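Local coordinates for CdiI immunity protein (Yersinia kristensenii ATCC 33638, PDB 5E3E) that binds the CdiA nuclease toxin of its own strain, a member of the RNase A superfamily, and probably protects the producing cell by neutralising it, at residues I52-L56 with E87-K91; Y12-Y17 with A35-E40; D63-D67 with Y77-N81; K6-L10 with Q47-I52. All coordinates share one frame; numbering follows the deposited sequence.

Interaction 1 of 4, residues I52-L56 with E87-K91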
loop_
_atom_site.group_PDB
_atom_site.type_symbol
_atom_site.label_atom_id
_atom_site.label_comp_id
_atom_site.label_asym_id
_atom_site.label_seq_id
_atom_site.Cartn_x
_atom_site.Cartn_y
_atom_site.Cartn_z
ATOM N N ILE A 52 0.642 9.816 -13.569
ATOM C CA ILE A 52 -0.690 10.385 -13.530
ATOM C C ILE A 52 -1.077 10.925 -14.908
ATOM O O ILE A 52 -2.200 10.723 -15.360
ATOM C CB ILE A 52 -0.816 11.490 -12.470
ATOM C CG1 ILE A 52 -0.702 10.874 -11.092
ATOM C CG2 ILE A 52 -2.102 12.296 -12.713
ATOM C CD1 ILE A 52 -0.896 11.842 -9.915
ATOM N N ASP A 53 -0.160 11.629 -15.572
ATOM C CA ASP A 53 -0.499 12.216 -16.848
ATOM C C ASP A 53 -0.762 11.145 -17.903
ATOM O O ASP A 53 -1.655 11.322 -18.739
ATOM C CB ASP A 53 0.616 13.142 -17.330
ATOM C CG ASP A 53 0.499 14.521 -16.773
ATOM O OD1 ASP A 53 -0.651 14.976 -16.558
ATOM O OD2 ASP A 53 1.550 15.165 -16.645
ATOM N N TYR A 54 -0.017 10.042 -17.855
ATOM C CA TYR A 54 -0.250 8.935 -18.808
ATOM C C TYR A 54 -1.666 8.387 -18.624
ATOM O O TYR A 54 -2.325 8.011 -19.605
ATOM C CB TYR A 54 0.754 7.798 -18.651
ATOM C CG TYR A 54 2.059 8.076 -19.356
ATOM C CD1 TYR A 54 2.100 8.161 -20.754
ATOM C CD2 TYR A 54 3.241 8.194 -18.656
ATOM C CE1 TYR A 54 3.287 8.421 -21.421
ATOM C CE2 TYR A 54 4.432 8.442 -19.301
ATOM C CZ TYR A 54 4.444 8.544 -20.702
ATOM O OH TYR A 54 5.624 8.829 -21.351
ATOM N N LEU A 55 -2.142 8.372 -17.393
ATOM C CA LEU A 55 -3.502 7.891 -17.153
ATOM C C LEU A 55 -4.536 8.902 -17.551
ATOM O O LEU A 55 -5.506 8.527 -18.210
ATOM C CB LEU A 55 -3.718 7.495 -15.684
ATOM C CG LEU A 55 -2.912 6.267 -15.207
ATOM C CD1 LEU A 55 -3.169 6.038 -13.718
ATOM C CD2 LEU A 55 -3.182 4.997 -15.994
ATOM N N LEU A 56 -4.369 10.158 -17.115
ATOM C CA LEU A 56 -5.369 11.177 -17.350
ATOM C C LEU A 56 -5.591 11.394 -18.857
ATOM O O LEU A 56 -6.717 11.667 -19.295
ATOM C CB LEU A 56 -4.989 12.508 -16.695
ATOM C CG LEU A 56 -5.005 12.608 -15.185
ATOM C CD1 LEU A 56 -4.522 14.009 -14.781
ATOM C CD2 LEU A 56 -6.412 12.260 -14.735
ATOM N N GLU A 87 -10.576 10.504 -12.060
ATOM C CA GLU A 87 -9.916 11.678 -12.669
ATOM C C GLU A 87 -9.764 12.806 -11.677
ATOM O O GLU A 87 -8.723 13.431 -11.589
ATOM C CB GLU A 87 -10.735 12.193 -13.857
ATOM C CG GLU A 87 -10.179 13.440 -14.533
ATOM C CD GLU A 87 -11.046 13.953 -15.666
ATOM O OE1 GLU A 87 -10.768 15.074 -16.144
ATOM O OE2 GLU A 87 -11.971 13.242 -16.110
ATOM N N GLU A 88 -10.824 13.130 -10.967
ATOM C CA GLU A 88 -10.743 14.278 -10.051
ATOM C C GLU A 88 -9.734 14.010 -8.908
ATOM O O GLU A 88 -9.008 14.901 -8.491
ATOM C CB GLU A 88 -12.108 14.689 -9.536
ATOM C CG GLU A 88 -13.043 15.245 -10.611
ATOM C CD GLU A 88 -12.438 16.328 -11.491
ATOM O OE1 GLU A 88 -11.744 17.214 -10.961
ATOM O OE2 GLU A 88 -12.646 16.311 -12.742
ATOM N N TRP A 89 -9.685 12.795 -8.393
ATOM C CA TRP A 89 -8.745 12.497 -7.319
ATOM C C TRP A 89 -7.325 12.590 -7.868
ATOM O O TRP A 89 -6.457 13.161 -7.216
ATOM C CB TRP A 89 -8.966 11.126 -6.685
ATOM C CG TRP A 89 -8.090 10.949 -5.499
ATOM C CD1 TRP A 89 -7.938 11.846 -4.470
ATOM C CD2 TRP A 89 -7.182 9.880 -5.228
ATOM N NE1 TRP A 89 -7.013 11.389 -3.568
ATOM C CE2 TRP A 89 -6.544 10.174 -4.006
ATOM C CE3 TRP A 89 -6.897 8.667 -5.864
ATOM C CZ2 TRP A 89 -5.621 9.322 -3.427
ATOM C CZ3 TRP A 89 -5.972 7.839 -5.295
ATOM C CH2 TRP A 89 -5.356 8.151 -4.093
ATOM N N LEU A 90 -7.070 12.035 -9.066
ATOM C CA LEU A 90 -5.708 12.127 -9.614
ATOM C C LEU A 90 -5.288 13.597 -9.842
ATOM O O LEU A 90 -4.119 13.930 -9.643
ATOM C CB LEU A 90 -5.559 11.349 -10.917
ATOM C CG LEU A 90 -5.623 9.823 -10.837
ATOM C CD1 LEU A 90 -5.477 9.190 -12.210
ATOM C CD2 LEU A 90 -4.592 9.256 -9.925
ATOM N N LYS A 91 -6.197 14.428 -10.336
ATOM C CA LYS A 91 -5.897 15.850 -10.553
ATOM C C LYS A 91 -5.566 16.524 -9.220
ATOM O O LYS A 91 -4.623 17.378 -9.141
ATOM C CB LYS A 91 -7.068 16.567 -11.228
ATOM C CG LYS A 91 -7.222 16.200 -12.705
ATOM C CD LYS A 91 -8.312 17.053 -13.347
ATOM C CE LYS A 91 -8.357 16.834 -14.858
ATOM N NZ LYS A 91 -9.356 17.683 -15.587
#
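Leu90 of segment 87-91 points into the face of segment 52-56 and lodges among Ile52, Leu55 and Leu56, a grouping in which branched aliphatic chains fill the space between two helices without needing polar partners. Its CB touches both Ile52 CG2, at 4.0 Å, and Leu56 CD2, also at 4.0 Å. Ile52 and Leu56 each run alongside Leu90 in the reverse sense, one turn apart on their helix. Leu55 instead lies roughly perpendicular to Leu90, and the two meet through their CD1 methyls. The beta-branch of Ile52 is used on both arms: CG2, set anti to the backbone N, meets the Leu90 side chain, while the extended arm (chi2 -176°) carries CD1 to 3.8 Å from Leu90 O.

Leu56 closes the more open side. Its CD2 rests against Glu87 CG at 4.0 Å and its CD1 against Lys91 CG at the same 4.0 Å, so leucine meets only the aliphatic part of two charged residues. These stretch past it and join in a salt bridge, Lys91 NZ to Glu87 OE1 at 3.0 Å, one helical turn apart and on the anti lone pair of the oxygen. The charges thus sit at the outer edge of the seam, and methylene groups line it.

The two short axes run nearly antiparallel (154°), 10.6 Å apart. Around the seam, Leu65 and Leu69 of helix 62-72 pack on Leu90, Leu10 of helix 8-17 touches Ile52 and Leu55, and Ile93 and Tyr94 extend the contact along helix 86-96.

Interaction 2 of 4, residues Y12-Y17 with A35-E40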
loop_
_atom_site.group_PDB
_atom_site.type_symbol
_atom_site.label_atom_id
_atom_site.label_comp_id
_atom_site.label_asym_id
_atom_site.label_seq_id
_atom_site.Cartn_x
_atom_site.Cartn_y
_atom_site.Cartn_z
ATOM N N TYR A 12 4.192 2.774 -5.999
ATOM C CA TYR A 12 4.890 3.107 -4.766
ATOM C C TYR A 12 4.043 4.028 -3.878
ATOM O O TYR A 12 3.850 3.710 -2.699
ATOM C CB TYR A 12 6.241 3.757 -5.067
ATOM C CG TYR A 12 7.004 4.189 -3.847
ATOM C CD1 TYR A 12 7.530 3.252 -2.961
ATOM C CD2 TYR A 12 7.168 5.511 -3.560
ATOM C CE1 TYR A 12 8.236 3.640 -1.830
ATOM C CE2 TYR A 12 7.847 5.912 -2.425
ATOM C CZ TYR A 12 8.402 4.989 -1.565
ATOM O OH TYR A 12 9.117 5.400 -0.426
ATOM N N LEU A 13 3.537 5.145 -4.432
ATOM C CA LEU A 13 2.612 5.989 -3.686
ATOM C C LEU A 13 1.430 5.189 -3.122
ATOM O O LEU A 13 1.085 5.318 -1.969
ATOM C CB LEU A 13 2.056 7.114 -4.542
ATOM C CG LEU A 13 1.038 8.070 -3.934
ATOM C CD1 LEU A 13 1.678 8.870 -2.777
ATOM C CD2 LEU A 13 0.519 8.996 -5.028
ATOM N N LEU A 14 0.794 4.396 -3.966
ATOM C CA LEU A 14 -0.483 3.813 -3.635
ATOM C C LEU A 14 -0.353 2.595 -2.722
ATOM O O LEU A 14 -1.271 2.324 -1.949
ATOM C CB LEU A 14 -1.275 3.475 -4.908
ATOM C CG LEU A 14 -1.698 4.690 -5.745
ATOM C CD1 LEU A 14 -2.517 4.315 -6.971
ATOM C CD2 LEU A 14 -2.402 5.753 -4.935
ATOM N N ARG A 15 0.796 1.934 -2.759
ATOM C CA ARG A 15 1.020 0.762 -1.936
ATOM C C ARG A 15 1.814 1.021 -0.685
ATOM O O ARG A 15 1.557 0.360 0.321
ATOM C CB ARG A 15 1.652 -0.364 -2.715
ATOM C CG ARG A 15 0.823 -0.804 -3.878
ATOM C CD ARG A 15 1.509 -1.923 -4.623
ATOM N NE ARG A 15 0.764 -2.371 -5.807
ATOM C CZ ARG A 15 1.120 -3.415 -6.568
ATOM N NH1 ARG A 15 2.212 -4.140 -6.302
ATOM N NH2 ARG A 15 0.405 -3.722 -7.635
ATOM N N CYS A 16 2.773 1.939 -0.712
ATOM C CA CYS A 16 3.607 2.167 0.452
ATOM C C CYS A 16 3.052 3.304 1.299
ATOM O O CYS A 16 3.229 3.286 2.528
ATOM C CB CYS A 16 5.059 2.435 0.086
ATOM S SG CYS A 16 5.924 0.968 -0.515
ATOM N N TYR A 17 2.505 4.347 0.659
ATOM C CA TYR A 17 1.958 5.458 1.401
ATOM C C TYR A 17 0.492 5.205 1.681
ATOM O O TYR A 17 0.105 5.253 2.848
ATOM C CB TYR A 17 2.187 6.812 0.694
ATOM C CG TYR A 17 3.596 7.314 0.945
ATOM C CD1 TYR A 17 4.670 6.855 0.200
ATOM C CD2 TYR A 17 3.844 8.225 2.000
ATOM C CE1 TYR A 17 5.953 7.281 0.480
ATOM C CE2 TYR A 17 5.107 8.684 2.257
ATOM C CZ TYR A 17 6.161 8.214 1.501
ATOM O OH TYR A 17 7.433 8.657 1.787
ATOM N N ALA A 35 3.324 13.903 3.481
ATOM C CA ALA A 35 4.432 13.089 3.986
ATOM C C ALA A 35 5.272 12.531 2.824
ATOM O O ALA A 35 6.501 12.508 2.902
ATOM C CB ALA A 35 3.906 11.947 4.847
ATOM N N TYR A 36 4.596 12.080 1.760
ATOM C CA TYR A 36 5.285 11.633 0.563
ATOM C C TYR A 36 6.134 12.769 -0.024
ATOM O O TYR A 36 7.317 12.595 -0.325
ATOM C CB TYR A 36 4.253 11.137 -0.421
ATOM C CG TYR A 36 4.747 10.902 -1.805
ATOM C CD1 TYR A 36 5.201 9.647 -2.191
ATOM C CD2 TYR A 36 4.664 11.880 -2.765
ATOM C CE1 TYR A 36 5.635 9.399 -3.482
ATOM C CE2 TYR A 36 5.082 11.641 -4.072
ATOM C CZ TYR A 36 5.568 10.411 -4.429
ATOM O OH TYR A 36 5.949 10.199 -5.724
ATOM N N LYS A 37 5.535 13.923 -0.158
ATOM C CA LYS A 37 6.231 15.047 -0.748
ATOM C C LYS A 37 7.460 15.391 0.078
ATOM O O LYS A 37 8.529 15.682 -0.498
ATOM C CB LYS A 37 5.321 16.269 -0.887
ATOM C CG LYS A 37 6.071 17.449 -1.530
ATOM C CD LYS A 37 5.179 18.608 -1.872
ATOM C CE LYS A 37 6.060 19.703 -2.439
ATOM N NZ LYS A 37 5.325 20.939 -2.779
ATOM N N ALA A 38 7.318 15.397 1.404
ATOM C CA ALA A 38 8.420 15.776 2.282
ATOM C C ALA A 38 9.547 14.755 2.292
ATOM O O ALA A 38 10.730 15.122 2.410
ATOM C CB ALA A 38 7.924 15.993 3.699
ATOM N N THR A 39 9.188 13.491 2.187
ATOM C CA THR A 39 10.116 12.390 2.358
ATOM C C THR A 39 10.867 12.056 1.073
ATOM O O THR A 39 12.097 11.831 1.108
ATOM C CB THR A 39 9.350 11.135 2.862
ATOM O OG1 THR A 39 8.704 11.436 4.101
ATOM C CG2 THR A 39 10.304 9.973 3.078
ATOM N N GLU A 40 10.160 12.057 -0.061
ATOM C CA GLU A 40 10.712 11.565 -1.314
ATOM C C GLU A 40 11.365 12.692 -2.116
ATOM O O GLU A 40 11.143 13.886 -1.843
ATOM C CB GLU A 40 9.648 10.874 -2.150
ATOM C CG GLU A 40 8.865 9.774 -1.421
ATOM C CD GLU A 40 9.721 8.625 -0.892
ATOM O OE1 GLU A 40 10.805 8.385 -1.448
ATOM O OE2 GLU A 40 9.287 7.867 0.021
#
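Glu40 OE2 is gripped by two tyrosine hydroxyls of helix 8-17: Tyr12 OH donates to it over 2.5 Å and Tyr17 OH over 2.7 Å. Tyr17 arrives on the anti side, only 17° out of the carboxylate plane, whereas Tyr12 comes from above that plane, 44° out of it. The oxygen lies in the plane of both rings, at their hydroxyl edges, and each ring stands almost perpendicular to the carboxylate. A bend at chi2 of Glu40, just past the end of helix 29-39, helps turn the acid back to this spot.

Beside the polar cluster the aromatics interlock. Tyr36 turns its edge to the face of Tyr17 in a T-shaped pair, centroids 5.2 Å apart and planes at 87°, and its CB adds a CH-pi contact 3.8 Å from the Tyr17 centroid. Leu13 lays CD1 over a face of Tyr36 in a second CH-pi contact, 3.9 Å from that ring's centroid; a leucine methyl presents C-H groups to the pi face. Tyr17 OH also lies 3.3 Å from Thr39 CB. Thr39 itself folds back to its own helix, OG1 donating to Ala35 O over 2.7 Å, a carbonyl that also takes the Thr39 N-H from the opposite face.

The toxin chain completes the cluster: its Gly62 N hydrogen-bonds Glu40 OE2, its Tyr63 N hydrogen-bonds Tyr12 OH, and its Tyr63 ring meets Tyr17 edge-to-face. Three donors converging on one largely buried oxygen would probably favour the ionised carboxylate, and in the complex the two tyrosines and the toxin's backbone share this same acid oxygen.

Interaction 3 of 4, residues D63-D67 with Y77-N81; sequences DELQD and YYYPN
Gln66 of helix 62-72 meets Tyr79 and Pro80 of the loop chiefly by van der Waals packing. The hydroxyl end of Tyr79 reaches the root of Gln66, with OH 3.4 Å from Gln66 CA and 3.5 Å from Gln66 CG. Tyr79 has its CG between the backbone N and the carbonyl carbon (chi1 65°), a placement that sends the long ring across to the helix. The glutamine amide plane stands at 90° to that ring, and OE1 of Gln66 lies 3.6 Å from Pro80 CG. A glutamine extended beyond CG suits this place: its methylenes meet the phenol while its amide reaches further.

Within the loop, the proline is held between aromatics. Pro80 CD sits 3.7 Å above the Tyr78 ring and 3.4 Å above the Tyr79 ring, a compact arrangement helped by the inverse gamma turn centred on Tyr78 and the 3-10 turn that follows.

The polar link is indirect. One water accepts from Gln66 NE2 at 2.8 Å and lies 2.5 Å from Tyr78 OH, in the plane of the Tyr78 ring. The hydroxyl of Tyr79 is instead hydrogen-bonded to Ser86 OG, and its ring stacks on Trp89.

Tyr78 also makes backbone hydrogen bonds to the toxin chain. The chemistry is thus that of modest van der Waals packing plus one water bridge, consistent with a loop packed on its helix through side chains while the backbone of Tyr78 also engages the toxin.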
loop_
_atom_site.group_PDB
_atom_site.type_symbol
_atom_site.label_atom_id
_atom_site.label_comp_id
_atom_site.label_asym_id
_atom_site.label_seq_id
_atom_site.Cartn_x
_atom_site.Cartn_y
_atom_site.Cartn_z
ATOM N N ASP A 63 -15.173 3.712 -14.362
ATOM C CA ASP A 63 -15.089 2.378 -13.777
ATOM C C ASP A 63 -13.748 1.678 -14.085
ATOM O O ASP A 63 -13.213 0.958 -13.216
ATOM C CB ASP A 63 -16.327 1.523 -14.111
ATOM C CG ASP A 63 -16.515 1.219 -15.607
ATOM O OD1 ASP A 63 -15.823 1.762 -16.476
ATOM O OD2 ASP A 63 -17.445 0.407 -15.914
ATOM N N GLU A 64 -13.202 1.924 -15.284
ATOM C CA GLU A 64 -11.912 1.326 -15.646
ATOM C C GLU A 64 -10.771 1.996 -14.892
ATOM O O GLU A 64 -9.889 1.323 -14.390
ATOM C CB GLU A 64 -11.674 1.342 -17.163
ATOM C CG GLU A 64 -12.728 0.572 -17.944
ATOM C CD GLU A 64 -12.664 0.743 -19.475
ATOM O OE1 GLU A 64 -11.582 1.032 -20.036
ATOM O OE2 GLU A 64 -13.721 0.558 -20.108
ATOM N N LEU A 65 -10.783 3.316 -14.794
ATOM C CA LEU A 65 -9.744 4.017 -14.052
ATOM C C LEU A 65 -9.823 3.647 -12.596
ATOM O O LEU A 65 -8.784 3.451 -11.959
ATOM C CB LEU A 65 -9.810 5.529 -14.251
ATOM C CG LEU A 65 -8.683 6.343 -13.623
ATOM C CD1 LEU A 65 -7.309 5.796 -13.993
ATOM C CD2 LEU A 65 -8.879 7.796 -14.062
ATOM N N GLN A 66 -11.027 3.479 -12.055
ATOM C CA GLN A 66 -11.121 3.089 -10.638
ATOM C C GLN A 66 -10.577 1.697 -10.401
ATOM O O GLN A 66 -9.932 1.450 -9.411
ATOM C CB GLN A 66 -12.565 3.180 -10.104
ATOM C CG GLN A 66 -12.720 2.947 -8.612
ATOM C CD GLN A 66 -14.170 3.045 -8.163
ATOM O OE1 GLN A 66 -14.829 4.108 -8.267
ATOM N NE2 GLN A 66 -14.678 1.945 -7.655
ATOM N N ASP A 67 -10.827 0.779 -11.313
ATOM C CA ASP A 67 -10.270 -0.573 -11.174
ATOM C C ASP A 67 -8.745 -0.528 -11.216
ATOM O O ASP A 67 -8.081 -1.204 -10.443
ATOM C CB ASP A 67 -10.771 -1.447 -12.328
ATOM C CG ASP A 67 -10.414 -2.875 -12.169
ATOM O OD1 ASP A 67 -10.582 -3.407 -11.065
ATOM O OD2 ASP A 67 -10.045 -3.503 -13.194
ATOM N N TYR A 77 -6.732 3.382 0.177
ATOM C CA TYR A 77 -7.631 4.486 0.474
ATOM C C TYR A 77 -8.804 4.526 -0.491
ATOM O O TYR A 77 -8.605 4.539 -1.726
ATOM C CB TYR A 77 -6.852 5.797 0.430
ATOM C CG TYR A 77 -7.702 7.042 0.412
ATOM C CD1 TYR A 77 -8.751 7.210 1.331
ATOM C CD2 TYR A 77 -7.455 8.065 -0.506
ATOM C CE1 TYR A 77 -9.528 8.368 1.329
ATOM C CE2 TYR A 77 -8.232 9.208 -0.515
ATOM C CZ TYR A 77 -9.247 9.361 0.395
ATOM O OH TYR A 77 -9.997 10.546 0.372
ATOM N N TYR A 78 -10.027 4.424 0.061
ATOM C CA TYR A 78 -11.239 4.413 -0.763
ATOM C C TYR A 78 -11.638 5.870 -1.090
ATOM O O TYR A 78 -12.604 6.444 -0.539
ATOM C CB TYR A 78 -12.362 3.658 -0.066
ATOM C CG TYR A 78 -13.514 3.411 -0.977
ATOM C CD1 TYR A 78 -13.375 2.530 -2.022
ATOM C CD2 TYR A 78 -14.720 4.117 -0.841
ATOM C CE1 TYR A 78 -14.420 2.295 -2.896
ATOM C CE2 TYR A 78 -15.768 3.920 -1.741
ATOM C CZ TYR A 78 -15.606 2.969 -2.743
ATOM O OH TYR A 78 -16.589 2.709 -3.661
ATOM N N TYR A 79 -10.860 6.469 -1.984
ATOM C CA TYR A 79 -11.062 7.860 -2.418
ATOM C C TYR A 79 -12.462 8.167 -2.984
ATOM O O TYR A 79 -12.908 9.311 -2.866
ATOM C CB TYR A 79 -9.947 8.298 -3.397
ATOM C CG TYR A 79 -9.976 7.525 -4.683
ATOM C CD1 TYR A 79 -10.822 7.887 -5.738
ATOM C CD2 TYR A 79 -9.184 6.403 -4.824
ATOM C CE1 TYR A 79 -10.897 7.100 -6.907
ATOM C CE2 TYR A 79 -9.250 5.612 -5.971
ATOM C CZ TYR A 79 -10.095 5.983 -7.019
ATOM O OH TYR A 79 -10.145 5.219 -8.193
ATOM N N PRO A 80 -13.207 7.155 -3.528
ATOM C CA PRO A 80 -14.542 7.559 -4.032
ATOM C C PRO A 80 -15.477 8.127 -2.939
ATOM O O PRO A 80 -16.455 8.807 -3.258
ATOM C CB PRO A 80 -15.085 6.264 -4.654
ATOM C CG PRO A 80 -13.870 5.560 -5.089
ATOM C CD PRO A 80 -12.924 5.771 -3.945
ATOM N N ASN A 81 -15.168 7.933 -1.666
ATOM C CA ASN A 81 -16.042 8.522 -0.647
ATOM C C ASN A 81 -15.817 10.002 -0.480
ATOM O O ASN A 81 -16.690 10.684 0.066
ATOM C CB ASN A 81 -16.022 7.711 0.652
ATOM C CG ASN A 81 -17.008 6.522 0.597
ATOM O OD1 ASN A 81 -17.952 6.491 -0.224
ATOM N ND2 ASN A 81 -16.803 5.550 1.457
HETATM O O HOH W 1 -16.558 1.340 -5.727
#

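Interaction 4 of 4, residues K6-L10 with Q47-I52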
loop_
_atom_site.group_PDB
_atom_site.type_symbol
_atom_site.label_atom_id
_atom_site.label_comp_id
_atom_site.label_asym_id
_atom_site.label_seq_id
_atom_site.Cartn_x
_atom_site.Cartn_y
_atom_site.Cartn_z
ATOM N N LYS A 6 5.502 -1.372 -15.025
ATOM C CA LYS A 6 5.428 -0.178 -15.890
ATOM C C LYS A 6 4.926 1.103 -15.223
ATOM O O LYS A 6 5.274 2.199 -15.684
ATOM C CB LYS A 6 4.579 -0.469 -17.116
ATOM C CG LYS A 6 5.069 -1.677 -17.914
ATOM C CD LYS A 6 6.526 -1.617 -18.355
ATOM C CE LYS A 6 6.911 -2.854 -19.174
ATOM N NZ LYS A 6 8.315 -2.786 -19.624
ATOM N N TYR A 7 4.168 0.942 -14.117
ATOM C CA TYR A 7 3.751 2.042 -13.278
ATOM C C TYR A 7 4.348 1.979 -11.859
ATOM O O TYR A 7 3.629 2.067 -10.858
ATOM C CB TYR A 7 2.216 2.139 -13.218
ATOM C CG TYR A 7 1.592 2.524 -14.542
ATOM C CD1 TYR A 7 1.384 1.563 -15.542
ATOM C CD2 TYR A 7 1.213 3.825 -14.803
ATOM C CE1 TYR A 7 0.786 1.922 -16.739
ATOM C CE2 TYR A 7 0.618 4.203 -16.019
ATOM C CZ TYR A 7 0.446 3.237 -16.993
ATOM O OH TYR A 7 -0.173 3.630 -18.176
ATOM N N PRO A 8 5.676 1.943 -11.760
ATOM C CA PRO A 8 6.213 1.761 -10.414
ATOM C C PRO A 8 6.027 2.979 -9.505
ATOM O O PRO A 8 6.007 2.820 -8.297
ATOM C CB PRO A 8 7.700 1.482 -10.667
ATOM C CG PRO A 8 7.993 2.178 -11.943
ATOM C CD PRO A 8 6.740 1.975 -12.768
ATOM N N TYR A 9 5.977 4.183 -10.064
ATOM C CA TYR A 9 5.939 5.391 -9.229
ATOM C C TYR A 9 4.584 5.574 -8.540
ATOM O O TYR A 9 4.505 5.877 -7.358
ATOM C CB TYR A 9 6.407 6.652 -10.005
ATOM C CG TYR A 9 7.843 6.521 -10.390
ATOM C CD1 TYR A 9 8.836 6.830 -9.481
ATOM C CD2 TYR A 9 8.228 5.920 -11.596
ATOM C CE1 TYR A 9 10.165 6.629 -9.775
ATOM C CE2 TYR A 9 9.579 5.704 -11.895
ATOM C CZ TYR A 9 10.534 6.049 -10.953
ATOM O OH TYR A 9 11.889 5.853 -11.178
ATOM N N LEU A 10 3.526 5.375 -9.287
ATOM C CA LEU A 10 2.181 5.347 -8.715
ATOM C C LEU A 10 1.968 4.129 -7.849
ATOM O O LEU A 10 1.319 4.221 -6.813
ATOM C CB LEU A 10 1.104 5.396 -9.796
ATOM C CG LEU A 10 0.577 6.757 -10.137
ATOM C CD1 LEU A 10 -0.417 6.612 -11.281
ATOM C CD2 LEU A 10 -0.080 7.429 -8.915
ATOM N N GLN A 47 8.304 11.819 -11.473
ATOM C CA GLN A 47 8.044 10.586 -12.227
ATOM C C GLN A 47 6.640 10.049 -11.875
ATOM O O GLN A 47 5.964 9.486 -12.731
ATOM C CB GLN A 47 9.126 9.558 -11.946
ATOM C CG GLN A 47 10.466 9.976 -12.594
ATOM C CD GLN A 47 11.610 9.022 -12.316
ATOM O OE1 GLN A 47 12.018 8.250 -13.194
ATOM N NE2 GLN A 47 12.125 9.073 -11.113
HETATM N N MSE A 48 6.212 10.248 -10.625
HETATM C CA MSE A 48 4.850 9.883 -10.216
HETATM C C MSE A 48 3.853 10.752 -10.981
HETATM O O MSE A 48 2.884 10.247 -11.534
HETATM C CB MSE A 48 4.737 9.950 -8.676
HETATM C CG MSE A 48 3.390 9.467 -8.110
HETATM SE SE MSE A 48 2.014 10.882 -8.279
HETATM C CE MSE A 48 2.735 12.084 -6.886
ATOM N N LYS A 49 4.118 12.053 -11.069
ATOM C CA LYS A 49 3.237 12.958 -11.797
ATOM C C LYS A 49 3.165 12.545 -13.272
ATOM O O LYS A 49 2.100 12.612 -13.879
ATOM C CB LYS A 49 3.703 14.405 -11.634
ATOM C CG LYS A 49 3.359 14.922 -10.236
ATOM C CD LYS A 49 4.049 16.226 -9.860
ATOM C CE LYS A 49 3.631 17.353 -10.727
ATOM N NZ LYS A 49 4.479 18.534 -10.397
ATOM N N ALA A 50 4.294 12.155 -13.850
ATOM C CA ALA A 50 4.286 11.721 -15.274
ATOM C C ALA A 50 3.352 10.540 -15.474
ATOM O O ALA A 50 2.618 10.507 -16.461
ATOM C CB ALA A 50 5.681 11.387 -15.761
ATOM N N GLU A 51 3.354 9.594 -14.536
ATOM C CA GLU A 51 2.414 8.452 -14.601
ATOM C C GLU A 51 0.943 8.880 -14.472
ATOM O O GLU A 51 0.097 8.398 -15.197
ATOM C CB GLU A 51 2.749 7.388 -13.552
ATOM C CG GLU A 51 4.050 6.682 -13.841
ATOM C CD GLU A 51 4.324 5.493 -12.904
ATOM O OE1 GLU A 51 3.455 5.145 -12.079
ATOM O OE2 GLU A 51 5.433 4.936 -13.013
ATOM N N ILE A 52 0.642 9.816 -13.569
ATOM C CA ILE A 52 -0.690 10.385 -13.530
ATOM C C ILE A 52 -1.077 10.925 -14.908
ATOM O O ILE A 52 -2.200 10.723 -15.360
ATOM C CB ILE A 52 -0.816 11.490 -12.470
ATOM C CG1 ILE A 52 -0.702 10.874 -11.092
ATOM C CG2 ILE A 52 -2.102 12.296 -12.713
ATOM C CD1 ILE A 52 -0.896 11.842 -9.915
#
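The carboxylate of Glu51 takes two backbone N-H groups from the start of helix 8-17. Leu10 N donates to Glu51 OE1 over 2.8 Å and Tyr9 N to Glu51 OE2 over 3.1 Å, both bonds nearly straight. Tyr9 N meets its oxygen on the syn side, 34° out of the carboxylate plane, while Leu10 N comes from above that plane, 47° out of it. Glutamate suits the task because its chain, extended beyond CG, reaches from one helix to the other and offers one oxygen to each donor.

Tyr7 occupies the N-cap position, followed by Pro8, which fits a first helical turn since it has no N-H to satisfy. The next two N-H groups, which have no carbonyl of their own helix to bind, are hydrogen-bonded by this acid of helix 42-56, an acceptor brought to the first turn from a distant part of the chain. The positive end of the helix dipole would probably stabilise the negative charge of this buried group, which Pro8 CD also touches, 3.2 Å from Glu51 OE2.

Aromatic contact comes next. Gln47 CB sits over the centre of the Tyr9 ring, 3.5 Å from its centroid, and the amide beyond it is tilted 37° to the ring. Gln47 NE2 is hydrogen-bonded to Glu43 O.

Apolar packing fills the inner side. Tyr9 CB lies 3.9 Å from CB of Met48, a selenomethionine, and Leu10 CD2 is 4.1 Å from both Met48 SE and Ile52 CG1.

Overall arrangement
Helix 42-56 unites interactions 1 and 4, which share Ile52 and lie about 10 Å apart between centres; Leu55 CD1 meets Leu10 CD1 at 3.7 Å between them. Helix 8-17 carries interaction 4 on into interaction 2, about 12 Å away between centres, where Leu13 CD2 touches Met48 SE at 4.0 Å. Interaction 3, nested inside the chain loop that interaction 1 closes, joins it through Trp89 CE3 and Tyr79 CD2, 3.4 Å apart. Interactions 2 and 3, about 19 Å apart between centres and on opposite sides of the chain's centre, both touch the toxin, whereas the segments of 1 and 4 meet no other chain and belong to the helical scaffold.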